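Local coordinates for protein probable oxidoreductase (Pseudomonas aeruginosa, PDB 4B7C) that probably catalyses an NADP-dependent oxidation or reduction as a member of the medium-chain dehydrogenase/reductase family, its substrate not being established, at residues R188-V191 / E192-F196; G198-Y202 / K203-L207; D308-G312 / L313-P317; E318-L321 / K322-S325. All blocks are in the same frame, centred on the assembly; numbering follows the deposited sequence.

The four contacts illustrate how a chain turns at the joints between helices and strands, two in each half of the molecule. Contacts 1 and 2 follow one another in the Rossmann part, where Val-191 CG2 of the helix packs 3.7 Å from Ala-199 CB of the next strand; their centres are 14 Å apart. Contacts 3 and 4 share helix 316-321, and their centres lie 10 Å apart. A salt bridge from Asp-308 OD2 to Lys-322 NZ, 2.8 Å long, ties them. Between the halves the gap is wider, although contacts 2 and 4 approach to about 6 Å between nearest atoms. The NADP cofactor would be expected in the Rossmann part.

Contact 1. Residues R188-V191 / E192-F196; sequences RFLV and EELGF
The C-terminal turn of a Rossmann-fold helix, 184-193, brings Arg-188 and Phe-189 against Glu-192, Glu-193 and Leu-194 one turn on. Arg-188 NH1 gives a hydrogen bond of 3.0 Å to Glu-192 OE1, which lies in the guanidinium plane, while the arginine itself comes from above the carboxylate, the two planes being 69° apart. Glu-193 OE2 meets the same nitrogen at 3.5 Å, so a single NH1 serves two acidic partners; NE is paired with Glu-185. The ring of Phe-189, its CG anti to the backbone N (chi1 177°), reaches along to the next turn, met obliquely by Glu-193 and Leu-194, with CD1 3.5 Å from Glu-193 CG and CE2 3.6 Å from Leu-194 CD1. Leu-190 sends CD2 over one face of the Phe-196 ring, a CH-pi contact 4.0 Å from the centroid. In the backbone the helix widens: Phe-189 O accepts from both Glu-193 N and Leu-194 N, the latter at 3.2 Å. Gly-195, with positive phi, then leaves the helical path, and Phe-196 N makes a hydrogen bond of 3.0 Å back to Leu-190 O. Leu-194 leans on helix 161-172, whereas Leu-190 and Phe-196 rest on strand 176-181, within the beta-alpha-beta unit that continues into strand 198-201.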
# COMPACT_ATOMS: atom_id res chain seq x y z
N ARG B 188 5.16 -27.24 12.65
CA ARG B 188 5.08 -28.66 12.25
C ARG B 188 3.73 -28.97 11.64
O ARG B 188 3.63 -29.59 10.58
CB ARG B 188 5.30 -29.56 13.46
CG ARG B 188 5.40 -31.06 13.16
CD ARG B 188 4.85 -31.95 14.29
NE ARG B 188 3.43 -31.79 14.64
CZ ARG B 188 2.40 -32.34 14.01
NH1 ARG B 188 2.59 -33.09 12.92
NH2 ARG B 188 1.16 -32.13 14.44
N PHE B 189 2.68 -28.53 12.33
CA PHE B 189 1.30 -28.72 11.87
C PHE B 189 1.08 -28.16 10.46
O PHE B 189 0.51 -28.82 9.60
CB PHE B 189 0.33 -28.07 12.87
CG PHE B 189 -1.10 -28.14 12.44
CD1 PHE B 189 -1.82 -29.33 12.55
CD2 PHE B 189 -1.73 -27.02 11.92
CE1 PHE B 189 -3.14 -29.40 12.15
CE2 PHE B 189 -3.05 -27.09 11.53
CZ PHE B 189 -3.75 -28.27 11.63
N LEU B 190 1.58 -26.95 10.23
CA LEU B 190 1.45 -26.29 8.92
C LEU B 190 2.05 -27.13 7.80
O LEU B 190 1.44 -27.31 6.74
CB LEU B 190 2.11 -24.91 8.94
CG LEU B 190 1.44 -23.83 9.80
CD1 LEU B 190 2.28 -22.55 9.81
CD2 LEU B 190 0.03 -23.56 9.31
N VAL B 191 3.26 -27.62 8.03
CA VAL B 191 3.99 -28.36 6.99
C VAL B 191 3.47 -29.79 6.85
O VAL B 191 3.11 -30.23 5.76
CB VAL B 191 5.50 -28.40 7.29
CG1 VAL B 191 6.22 -29.30 6.28
CG2 VAL B 191 6.08 -26.99 7.27
N GLU B 192 3.40 -30.51 7.97
CA GLU B 192 3.09 -31.95 7.94
C GLU B 192 1.60 -32.26 7.73
O GLU B 192 1.27 -33.24 7.07
CB GLU B 192 3.60 -32.65 9.21
CG GLU B 192 5.12 -32.72 9.29
CD GLU B 192 5.65 -33.40 10.53
OE1 GLU B 192 4.87 -34.09 11.23
OE2 GLU B 192 6.87 -33.25 10.79
N GLU B 193 0.73 -31.44 8.30
CA GLU B 193 -0.73 -31.67 8.19
C GLU B 193 -1.39 -30.87 7.07
O GLU B 193 -2.20 -31.41 6.32
CB GLU B 193 -1.43 -31.37 9.52
CG GLU B 193 -0.91 -32.17 10.71
CD GLU B 193 -0.89 -33.66 10.45
OE1 GLU B 193 -1.91 -34.21 9.98
OE2 GLU B 193 0.15 -34.30 10.70
N LEU B 194 -1.06 -29.59 6.96
CA LEU B 194 -1.73 -28.71 5.98
C LEU B 194 -1.04 -28.63 4.63
O LEU B 194 -1.60 -28.11 3.66
CB LEU B 194 -1.91 -27.30 6.54
CG LEU B 194 -2.74 -27.17 7.82
CD1 LEU B 194 -2.94 -25.70 8.18
CD2 LEU B 194 -4.08 -27.87 7.67
N GLY B 195 0.18 -29.16 4.55
CA GLY B 195 0.90 -29.23 3.27
C GLY B 195 1.61 -27.95 2.85
O GLY B 195 1.92 -27.76 1.68
N PHE B 196 1.84 -27.05 3.80
CA PHE B 196 2.66 -25.86 3.54
C PHE B 196 4.05 -26.35 3.10
O PHE B 196 4.55 -27.35 3.63
CB PHE B 196 2.82 -24.98 4.78
CG PHE B 196 1.66 -24.05 5.06
CD1 PHE B 196 0.35 -24.50 5.05
CD2 PHE B 196 1.89 -22.72 5.39
CE1 PHE B 196 -0.71 -23.64 5.33
CE2 PHE B 196 0.84 -21.86 5.67
CZ PHE B 196 -0.46 -22.32 5.64

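Contact 2. Residues G198-Y202 / K203-L207; sequences GAIDY and KNEDL
Asn-204 reaches back to Asp-201 across a tight turn that closes strand 198-201, and its side chain can be followed atom by atom. CB of Asn-204 lies 3.4 Å from Asp-201 OD2, CG stays at a similar distance from that oxygen, and at the tip ND2 donates to Asp-201 OD2 at 2.7 Å. The nitrogen comes from above the carboxylate plane, the amide and carboxylate being turned 73° against each other. Asp-201 carries its CG anti to the backbone N (chi1 -175°), which brings the carboxylate alongside Lys-203 and Asn-204. Its OD1 takes a weak bond of 3.2 Å from Lys-203 N, as in an Asx turn, and a full hydrogen bond from Gly-183 N, outside the turn. The main chain closes the same turn by a hydrogen bond from Asn-204 N to Asp-201 O, 3.1 Å long. Alongside, Lys-203 runs the same way as Tyr-202 and lays its CG over one ring face, 4.2 Å from the centroid. Farther on, Leu-207 CD1 packs 3.9 Å from Ile-200 CG2, and Glu-205 pairs with Arg-213. The buried carboxylate of Asp-201 thus receives backbone N-H groups at OD1 and the amide of Asn-204 at OD2, which would be expected to stabilise its negative charge where strand passes into loop.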
# COMPACT_ATOMS: atom_id res chain seq x y z
N GLY B 198 6.77 -24.71 3.51
CA GLY B 198 7.65 -24.36 4.60
C GLY B 198 6.95 -23.57 5.68
O GLY B 198 5.88 -23.01 5.46
N ALA B 199 7.58 -23.50 6.84
CA ALA B 199 7.05 -22.75 7.97
C ALA B 199 8.20 -22.17 8.76
O ALA B 199 9.14 -22.88 9.09
CB ALA B 199 6.21 -23.63 8.86
N ILE B 200 8.11 -20.89 9.08
CA ILE B 200 9.16 -20.21 9.83
C ILE B 200 8.66 -19.91 11.23
O ILE B 200 7.65 -19.23 11.40
CB ILE B 200 9.61 -18.90 9.15
CG1 ILE B 200 10.17 -19.18 7.75
CG2 ILE B 200 10.65 -18.20 10.01
CD1 ILE B 200 10.20 -17.96 6.85
N ASP B 201 9.39 -20.42 12.22
CA ASP B 201 9.07 -20.19 13.62
C ASP B 201 9.77 -18.93 14.09
O ASP B 201 10.91 -18.97 14.55
CB ASP B 201 9.49 -21.39 14.49
CG ASP B 201 9.08 -21.25 15.95
OD1 ASP B 201 8.54 -20.19 16.35
OD2 ASP B 201 9.29 -22.21 16.71
N TYR B 202 9.06 -17.80 14.01
CA TYR B 202 9.67 -16.49 14.29
C TYR B 202 10.07 -16.32 15.76
O TYR B 202 10.91 -15.48 16.08
CB TYR B 202 8.75 -15.34 13.84
CG TYR B 202 7.52 -15.11 14.70
CD1 TYR B 202 6.35 -15.81 14.45
CD2 TYR B 202 7.53 -14.19 15.74
CE1 TYR B 202 5.22 -15.60 15.22
CE2 TYR B 202 6.40 -13.98 16.52
CZ TYR B 202 5.25 -14.69 16.25
OH TYR B 202 4.13 -14.49 17.02
N LYS B 203 9.47 -17.11 16.64
CA LYS B 203 9.81 -17.05 18.07
C LYS B 203 11.11 -17.78 18.42
O LYS B 203 11.74 -17.47 19.42
CB LYS B 203 8.69 -17.63 18.93
CG LYS B 203 7.54 -16.67 19.14
CD LYS B 203 6.59 -17.15 20.20
CE LYS B 203 5.50 -16.12 20.44
NZ LYS B 203 4.63 -16.46 21.60
N ASN B 204 11.48 -18.76 17.60
CA ASN B 204 12.66 -19.60 17.87
C ASN B 204 13.75 -19.49 16.81
O ASN B 204 14.78 -20.15 16.90
CB ASN B 204 12.24 -21.07 18.00
CG ASN B 204 11.46 -21.35 19.26
OD1 ASN B 204 11.80 -20.85 20.34
ND2 ASN B 204 10.44 -22.19 19.15
N GLU B 205 13.52 -18.64 15.82
CA GLU B 205 14.40 -18.54 14.67
C GLU B 205 14.34 -17.13 14.09
O GLU B 205 13.30 -16.48 14.15
CB GLU B 205 13.99 -19.59 13.65
CG GLU B 205 14.61 -19.44 12.28
CD GLU B 205 14.03 -20.42 11.28
OE1 GLU B 205 12.91 -20.95 11.46
OE2 GLU B 205 14.71 -20.68 10.28
N ASP B 206 15.45 -16.64 13.55
CA ASP B 206 15.47 -15.31 12.94
C ASP B 206 14.62 -15.32 11.66
O ASP B 206 14.85 -16.12 10.75
CB ASP B 206 16.89 -14.86 12.62
CG ASP B 206 16.93 -13.48 11.96
OD1 ASP B 206 16.63 -12.47 12.64
OD2 ASP B 206 17.27 -13.41 10.75
N LEU B 207 13.66 -14.40 11.59
CA LEU B 207 12.70 -14.36 10.47
C LEU B 207 13.38 -14.11 9.13
O LEU B 207 13.12 -14.82 8.16
CB LEU B 207 11.63 -13.29 10.71
CG LEU B 207 10.56 -13.18 9.60
CD1 LEU B 207 10.05 -14.52 9.05
CD2 LEU B 207 9.40 -12.33 10.08

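Contact 3. Residues D308-G312 / L313-P317; sequences DIVEG and LETFP
The flat carboxylate of Glu-314 lies across the backbone of Gly-312, whose CA and C sit beneath one face of it. Glu-314 OE1 is 3.5 Å from Gly-312 C, and Glu-314 OE2 stands 3.7 Å from Gly-312 CA. The side chain gets there by folding back, with a bend at chi2 (-80°), so that its acidic end returns over the residue two places before it; OE1 also forms a long, weak ion pair with Arg-9. A second flat group, the peptide carbonyl of Gly-312, is gripped twice by Thr-315. The hydroxyl OG1 donates to Gly-312 O at 2.7 Å and lies in the carbonyl plane, whereas Thr-315 N, 3.0 Å from that same Gly-312 O, approaches from 54° above it. Placing OG1 between the backbone N and the carbonyl carbon of Thr-315 (chi1 72°) lets both donors converge on one oxygen. The hydroxyl is in turn linked to Thr-319, one turn along the helix. On the strand side, Val-310 CG1 comes within 3.8 Å of Thr-315 OG1, and Thr-315 CG2 lies 3.6 Å from Glu-311 O. Gly-312 has a positive phi at which a CB would collide with the carbonyl O of Glu-311, and the folded-back Glu-314 carboxylate takes up the side where that atom would stand. The next backbone bond, Phe-316 N to Leu-313 O, carries the 3-10 segment on into helix 316-321, and the Phe-316 ring meets Phe-26 edge to face. This is a strand-to-helix joint of a beta-alpha-beta unit, in which strands 307-311 and 331-335 pair in parallel.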
# COMPACT_ATOMS: atom_id res chain seq x y z
N ASP B 308 -11.57 -25.30 17.38
CA ASP B 308 -11.35 -25.50 18.81
C ASP B 308 -12.60 -25.07 19.55
O ASP B 308 -12.86 -23.87 19.72
CB ASP B 308 -10.12 -24.70 19.29
CG ASP B 308 -9.80 -24.92 20.76
OD1 ASP B 308 -10.19 -25.97 21.32
OD2 ASP B 308 -9.16 -24.03 21.36
N ILE B 309 -13.38 -26.05 20.00
CA ILE B 309 -14.68 -25.79 20.61
C ILE B 309 -14.64 -25.83 22.13
O ILE B 309 -14.30 -26.84 22.73
CB ILE B 309 -15.74 -26.79 20.10
CG1 ILE B 309 -15.98 -26.57 18.61
CG2 ILE B 309 -17.06 -26.59 20.85
CD1 ILE B 309 -16.62 -27.77 17.92
N VAL B 310 -14.95 -24.69 22.73
CA VAL B 310 -15.02 -24.55 24.18
C VAL B 310 -16.48 -24.36 24.56
O VAL B 310 -17.22 -23.65 23.88
CB VAL B 310 -14.22 -23.33 24.70
CG1 VAL B 310 -14.52 -23.08 26.18
CG2 VAL B 310 -12.73 -23.52 24.44
N GLU B 311 -16.88 -25.00 25.66
CA GLU B 311 -18.29 -25.05 26.03
C GLU B 311 -18.64 -24.08 27.14
O GLU B 311 -17.89 -23.91 28.10
CB GLU B 311 -18.70 -26.47 26.43
CG GLU B 311 -18.61 -27.46 25.28
CD GLU B 311 -19.29 -28.79 25.58
OE1 GLU B 311 -20.36 -28.73 26.21
OE2 GLU B 311 -18.80 -29.87 25.17
N GLY B 312 -19.78 -23.41 26.95
CA GLY B 312 -20.38 -22.58 27.98
C GLY B 312 -20.23 -21.08 27.76
O GLY B 312 -19.13 -20.52 27.82
N LEU B 313 -21.37 -20.43 27.50
CA LEU B 313 -21.45 -18.99 27.32
C LEU B 313 -20.74 -18.24 28.45
O LEU B 313 -20.02 -17.26 28.22
CB LEU B 313 -22.91 -18.54 27.26
CG LEU B 313 -23.12 -17.03 27.15
CD1 LEU B 313 -22.62 -16.54 25.79
CD2 LEU B 313 -24.57 -16.66 27.36
N GLU B 314 -20.95 -18.73 29.67
CA GLU B 314 -20.41 -18.12 30.89
C GLU B 314 -18.87 -18.03 30.90
O GLU B 314 -18.31 -17.18 31.58
CB GLU B 314 -20.96 -18.84 32.16
CG GLU B 314 -20.46 -20.28 32.39
CD GLU B 314 -21.18 -21.33 31.55
OE1 GLU B 314 -22.09 -20.98 30.76
OE2 GLU B 314 -20.83 -22.53 31.69
N THR B 315 -18.20 -18.89 30.14
CA THR B 315 -16.73 -18.89 30.06
C THR B 315 -16.15 -17.84 29.10
O THR B 315 -14.93 -17.72 28.97
CB THR B 315 -16.17 -20.26 29.61
OG1 THR B 315 -16.44 -20.47 28.22
CG2 THR B 315 -16.76 -21.40 30.46
N PHE B 316 -17.02 -17.06 28.47
CA PHE B 316 -16.62 -16.12 27.41
C PHE B 316 -15.37 -15.24 27.72
O PHE B 316 -14.41 -15.26 26.95
CB PHE B 316 -17.81 -15.24 26.99
CG PHE B 316 -17.42 -14.09 26.10
CD1 PHE B 316 -17.01 -14.32 24.80
CD2 PHE B 316 -17.38 -12.79 26.59
CE1 PHE B 316 -16.60 -13.27 24.00
CE2 PHE B 316 -16.98 -11.73 25.79
CZ PHE B 316 -16.58 -11.98 24.48
N PRO B 317 -15.39 -14.47 28.82
CA PRO B 317 -14.22 -13.60 29.13
C PRO B 317 -12.90 -14.33 29.19
O PRO B 317 -11.90 -13.80 28.70
CB PRO B 317 -14.56 -13.02 30.51
CG PRO B 317 -16.03 -13.10 30.60
CD PRO B 317 -16.40 -14.37 29.88

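Contact 4. Residues E318-L321 / K322-S325; sequences ETLL and KLFS
Residues Leu-320 and Leu-321 hand their carbonyls to Leu-323 and Phe-324 in successive turns with three-residue spacing. Leu-323 N bonds to Leu-320 O at 3.1 Å and Phe-324 N to Leu-321 O at 2.9 Å, each donor standing well above its carbonyl plane; a weaker bond of the same spacing joins Lys-322 N to Thr-319 O. Such tight winding brings side chains close to the preceding carbonyls. Leu-323 CB lies 3.0 Å from Leu-320 O, and Lys-322 CB 3.2 Å from Thr-319 O. Among the apolar groups, Leu-320 CD1 touches Leu-323 CD2 at 4.0 Å, one methyl of each leucine meeting across the turn. Phe-324 swings its ring back along the chain, bringing CD2 to 3.9 Å from Leu-320 O. Lys-322 takes a different course: CG anti to the backbone N (chi1 180°) and a fully extended chain carry its ammonium group away from the turn, to the salt bridge with Asp-308. Glu-318 pairs at its own end with Arg-23. Helix 53-58 receives Leu-320, through Met-54 and Met-58, and Phe-324, through Arg-55. Thr-319 and Lys-322 lie against Val-310 of strand 307-311, while Thr-319 and Leu-323 both rest on Leu-332 of strand 331-335.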
# COMPACT_ATOMS: atom_id res chain seq x y z
N GLU B 318 -12.88 -15.51 29.81
CA GLU B 318 -11.63 -16.28 29.93
C GLU B 318 -11.26 -16.85 28.59
O GLU B 318 -10.10 -16.80 28.20
CB GLU B 318 -11.68 -17.41 30.97
CG GLU B 318 -12.77 -18.45 30.87
CD GLU B 318 -13.93 -18.18 31.81
OE1 GLU B 318 -14.47 -17.07 31.69
OE2 GLU B 318 -14.32 -19.05 32.67
N THR B 319 -12.26 -17.45 27.93
CA THR B 319 -12.04 -18.11 26.64
C THR B 319 -11.52 -17.13 25.61
O THR B 319 -10.66 -17.46 24.82
CB THR B 319 -13.32 -18.80 26.13
OG1 THR B 319 -13.83 -19.71 27.11
CG2 THR B 319 -13.03 -19.53 24.83
N LEU B 320 -12.02 -15.91 25.67
CA LEU B 320 -11.53 -14.83 24.80
C LEU B 320 -10.02 -14.56 24.92
O LEU B 320 -9.36 -14.29 23.92
CB LEU B 320 -12.30 -13.53 25.07
CG LEU B 320 -12.04 -12.39 24.06
CD1 LEU B 320 -12.30 -12.83 22.62
CD2 LEU B 320 -12.84 -11.13 24.35
N LEU B 321 -9.49 -14.64 26.14
CA LEU B 321 -8.05 -14.44 26.39
C LEU B 321 -7.18 -15.49 25.73
O LEU B 321 -6.07 -15.18 25.30
CB LEU B 321 -7.74 -14.43 27.89
CG LEU B 321 -8.34 -13.20 28.59
CD1 LEU B 321 -7.88 -13.07 30.03
CD2 LEU B 321 -8.05 -11.91 27.83
N LYS B 322 -7.72 -16.70 25.61
CA LYS B 322 -7.02 -17.81 24.96
C LYS B 322 -6.66 -17.48 23.52
O LYS B 322 -5.74 -18.06 22.93
CB LYS B 322 -7.91 -19.06 25.01
CG LYS B 322 -7.34 -20.32 24.39
CD LYS B 322 -8.29 -21.51 24.54
CE LYS B 322 -7.67 -22.83 24.10
NZ LYS B 322 -8.71 -23.91 24.11
N LEU B 323 -7.42 -16.56 22.94
CA LEU B 323 -7.21 -16.10 21.58
C LEU B 323 -5.86 -15.38 21.43
O LEU B 323 -5.21 -15.47 20.39
CB LEU B 323 -8.34 -15.15 21.19
CG LEU B 323 -8.85 -15.24 19.75
CD1 LEU B 323 -8.81 -16.64 19.16
CD2 LEU B 323 -10.27 -14.69 19.69
N PHE B 324 -5.44 -14.71 22.49
CA PHE B 324 -4.18 -13.94 22.47
C PHE B 324 -3.03 -14.59 23.21
O PHE B 324 -2.06 -13.92 23.56
CB PHE B 324 -4.39 -12.55 23.04
CG PHE B 324 -5.52 -11.79 22.40
CD1 PHE B 324 -5.38 -11.24 21.13
CD2 PHE B 324 -6.71 -11.62 23.08
CE1 PHE B 324 -6.43 -10.53 20.56
CE2 PHE B 324 -7.75 -10.92 22.51
CZ PHE B 324 -7.62 -10.38 21.25
N SER B 325 -3.11 -15.90 23.42
CA SER B 325 -2.11 -16.62 24.17
C SER B 325 -1.27 -17.51 23.26
O SER B 325 -0.35 -18.16 23.73
CB SER B 325 -2.82 -17.39 25.29
OG SER B 325 -3.36 -18.61 24.91